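Local coordinates for protein AA9 family lytic polysaccharide monooxygenase B (PDB 5NNS) that uses a single copper ion to cleave cellulose oxidatively, attacking the glycosidic bonds of crystalline and amorphous polysaccharide chains to give C1-oxidised products, at residues P42-N50 / Q163-A171. Residues are numbered along the deposited sequence; the frame is centred on the assembly and turned at random.
Sequences PTDASISCN and QPQFYPECA
The C49–C170 disulfide ties the long loop between strands 12-15 and 63-66 to strand 165-176 of the immunoglobulin-like β-sandwich of this AA9 enzyme, the strand that also carries the copper ligand Y167. The two sulfurs are 2.0 Å apart with a C-S-S-C torsion of -79°, close to the relaxed right angle for a disulfide. W106 packs against the bridge. A water bridges the two backbones beside it, donating to C49 O and accepting from C170 N.

One residue on, N50 turns its side-chain amide onto the strand and shares ND2 between two acceptors. P168 O receives one bond at 2.9 Å from N50 ND2, tilted out of the amide plane. The other goes to E169 OE2, 3.0 Å from N50 ND2; OE2 lies close to the amide plane, while ND2 approaches it on the anti side, out of the carboxylate plane. Both bonds are well bent. E169 points its CB away from the loop, and the bend at chi2 (78°) brings the carboxylate back to N50, while its other oxygen accepts from V4 N.

Toward the start of both segments the contact turns apolar. I47, extended with CG1 anti to the backbone N (chi1 -161°), lays CD1 over one face of the F166 ring, 4.0 Å from its centroid, a CH-pi contact. P42 meets the same ring obliquely, its CB 3.7 Å from F166 CE2. The P168 ring packs against the loop backbone, its CG 3.3 Å from I47 O, a carbonyl that accepts a hydrogen bond from R152.

With P168 O and E169 OE2 only 2.8 Å apart, two acceptors are pressed together, and the shared amide NH2 probably offsets their repulsion, making N50 a buried polar link beside the covalent one.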
# COMPACT_ATOMS: atom_id res chain seq x y z
N PRO A 42 -12.37 -7.34 -3.14
CA PRO A 42 -11.80 -6.05 -3.55
C PRO A 42 -12.61 -4.82 -3.09
O PRO A 42 -12.04 -3.74 -3.01
CB PRO A 42 -11.76 -6.14 -5.08
CG PRO A 42 -12.81 -7.12 -5.43
CD PRO A 42 -12.76 -8.14 -4.32
N THR A 43 -13.89 -5.01 -2.78
CA THR A 43 -14.75 -3.94 -2.25
C THR A 43 -14.91 -3.94 -0.72
O THR A 43 -15.77 -3.23 -0.21
CB THR A 43 -16.17 -4.01 -2.88
OG1 THR A 43 -16.83 -5.21 -2.45
CG2 THR A 43 -16.10 -3.99 -4.39
N ASP A 44 -14.09 -4.71 -0.00
CA ASP A 44 -14.15 -4.76 1.47
C ASP A 44 -14.05 -3.35 2.06
O ASP A 44 -13.24 -2.53 1.61
CB ASP A 44 -13.02 -5.65 2.01
CG ASP A 44 -13.17 -5.98 3.50
OD1 ASP A 44 -13.07 -5.07 4.34
OD2 ASP A 44 -13.34 -7.16 3.83
N ALA A 45 -14.89 -3.06 3.06
CA ALA A 45 -14.92 -1.74 3.71
C ALA A 45 -13.57 -1.32 4.33
O ALA A 45 -13.25 -0.13 4.36
CB ALA A 45 -16.03 -1.68 4.75
N SER A 46 -12.80 -2.30 4.81
CA SER A 46 -11.51 -2.07 5.46
C SER A 46 -10.28 -2.25 4.54
O SER A 46 -9.16 -2.39 5.04
CB SER A 46 -11.39 -3.01 6.66
OG SER A 46 -12.45 -2.77 7.58
N ILE A 47 -10.48 -2.25 3.23
CA ILE A 47 -9.36 -2.48 2.30
C ILE A 47 -8.34 -1.33 2.27
O ILE A 47 -7.20 -1.54 1.86
CB ILE A 47 -9.86 -2.84 0.87
CG1 ILE A 47 -8.73 -3.53 0.07
CG2 ILE A 47 -10.42 -1.61 0.15
CD1 ILE A 47 -9.18 -4.20 -1.21
N SER A 48 -8.73 -0.13 2.73
CA SER A 48 -7.82 1.01 2.79
C SER A 48 -6.63 0.77 3.71
O SER A 48 -5.48 0.91 3.28
CB SER A 48 -8.54 2.30 3.20
OG SER A 48 -9.19 2.16 4.45
N CYS A 49 -6.89 0.39 4.96
CA CYS A 49 -5.83 0.20 5.96
C CYS A 49 -5.90 -1.11 6.73
O CYS A 49 -5.34 -1.23 7.83
CB CYS A 49 -5.80 1.42 6.89
SG CYS A 49 -5.41 2.95 6.02
N ASN A 50 -6.53 -2.12 6.12
CA ASN A 50 -6.67 -3.47 6.67
C ASN A 50 -7.68 -3.52 7.82
O ASN A 50 -8.27 -2.51 8.17
CB ASN A 50 -5.31 -4.06 7.10
CG ASN A 50 -5.16 -5.52 6.73
OD1 ASN A 50 -6.12 -6.30 6.79
ND2 ASN A 50 -3.94 -5.91 6.36
N GLN A 163 -9.19 -15.67 -7.01
CA GLN A 163 -9.26 -15.15 -5.65
C GLN A 163 -8.10 -14.17 -5.49
O GLN A 163 -6.95 -14.60 -5.35
CB GLN A 163 -9.16 -16.27 -4.61
CG GLN A 163 -9.45 -15.79 -3.19
CD GLN A 163 -9.19 -16.85 -2.13
OE1 GLN A 163 -8.50 -16.59 -1.14
NE2 GLN A 163 -9.73 -18.04 -2.33
N PRO A 164 -8.40 -12.87 -5.56
CA PRO A 164 -7.35 -11.88 -5.29
C PRO A 164 -7.05 -11.81 -3.81
O PRO A 164 -7.95 -12.01 -3.00
CB PRO A 164 -7.96 -10.56 -5.77
CG PRO A 164 -9.43 -10.77 -5.65
CD PRO A 164 -9.66 -12.21 -5.97
N GLN A 165 -5.79 -11.56 -3.47
CA GLN A 165 -5.38 -11.41 -2.08
C GLN A 165 -4.71 -10.06 -1.92
O GLN A 165 -3.56 -9.87 -2.33
CB GLN A 165 -4.42 -12.53 -1.72
CG GLN A 165 -5.09 -13.90 -1.66
CD GLN A 165 -4.13 -15.01 -1.31
OE1 GLN A 165 -3.01 -14.77 -0.85
NE2 GLN A 165 -4.56 -16.24 -1.53
N PHE A 166 -5.45 -9.12 -1.34
CA PHE A 166 -4.98 -7.78 -1.05
C PHE A 166 -4.37 -7.76 0.34
O PHE A 166 -5.00 -8.21 1.30
CB PHE A 166 -6.14 -6.79 -1.12
CG PHE A 166 -6.81 -6.74 -2.47
CD1 PHE A 166 -6.34 -5.88 -3.45
CD2 PHE A 166 -7.90 -7.55 -2.75
CE1 PHE A 166 -6.95 -5.83 -4.70
CE2 PHE A 166 -8.52 -7.50 -3.99
CZ PHE A 166 -8.04 -6.64 -4.97
N TYR A 167 -3.15 -7.24 0.45
CA TYR A 167 -2.45 -7.10 1.73
C TYR A 167 -2.04 -5.64 1.91
O TYR A 167 -0.94 -5.25 1.50
CB TYR A 167 -1.21 -7.97 1.77
CG TYR A 167 -1.46 -9.46 1.68
CD1 TYR A 167 -1.75 -10.20 2.82
CD2 TYR A 167 -1.35 -10.13 0.47
CE1 TYR A 167 -1.95 -11.57 2.75
CE2 TYR A 167 -1.56 -11.49 0.38
CZ TYR A 167 -1.84 -12.21 1.53
OH TYR A 167 -2.06 -13.55 1.45
N PRO A 168 -2.93 -4.82 2.50
CA PRO A 168 -2.65 -3.40 2.68
C PRO A 168 -2.24 -3.04 4.10
O PRO A 168 -2.80 -3.58 5.05
CB PRO A 168 -3.99 -2.76 2.36
CG PRO A 168 -4.99 -3.76 2.83
CD PRO A 168 -4.34 -5.11 2.80
N GLU A 169 -1.28 -2.12 4.25
CA GLU A 169 -1.01 -1.46 5.53
C GLU A 169 -0.87 0.04 5.31
O GLU A 169 -0.55 0.49 4.21
CB GLU A 169 0.24 -2.01 6.21
CG GLU A 169 0.00 -3.27 7.03
CD GLU A 169 -0.12 -4.53 6.19
OE1 GLU A 169 0.73 -4.73 5.29
OE2 GLU A 169 -1.04 -5.33 6.45
N CYS A 170 -1.11 0.80 6.38
CA CYS A 170 -1.06 2.27 6.36
C CYS A 170 -0.14 2.82 7.44
O CYS A 170 -0.07 2.27 8.53
CB CYS A 170 -2.46 2.83 6.59
SG CYS A 170 -3.57 2.59 5.20
N ALA A 171 0.55 3.91 7.11
CA ALA A 171 1.39 4.65 8.05
C ALA A 171 1.02 6.13 7.99
O ALA A 171 0.74 6.64 6.91
CB ALA A 171 2.85 4.45 7.71
O HOH W 1 -2.47 -0.67 8.43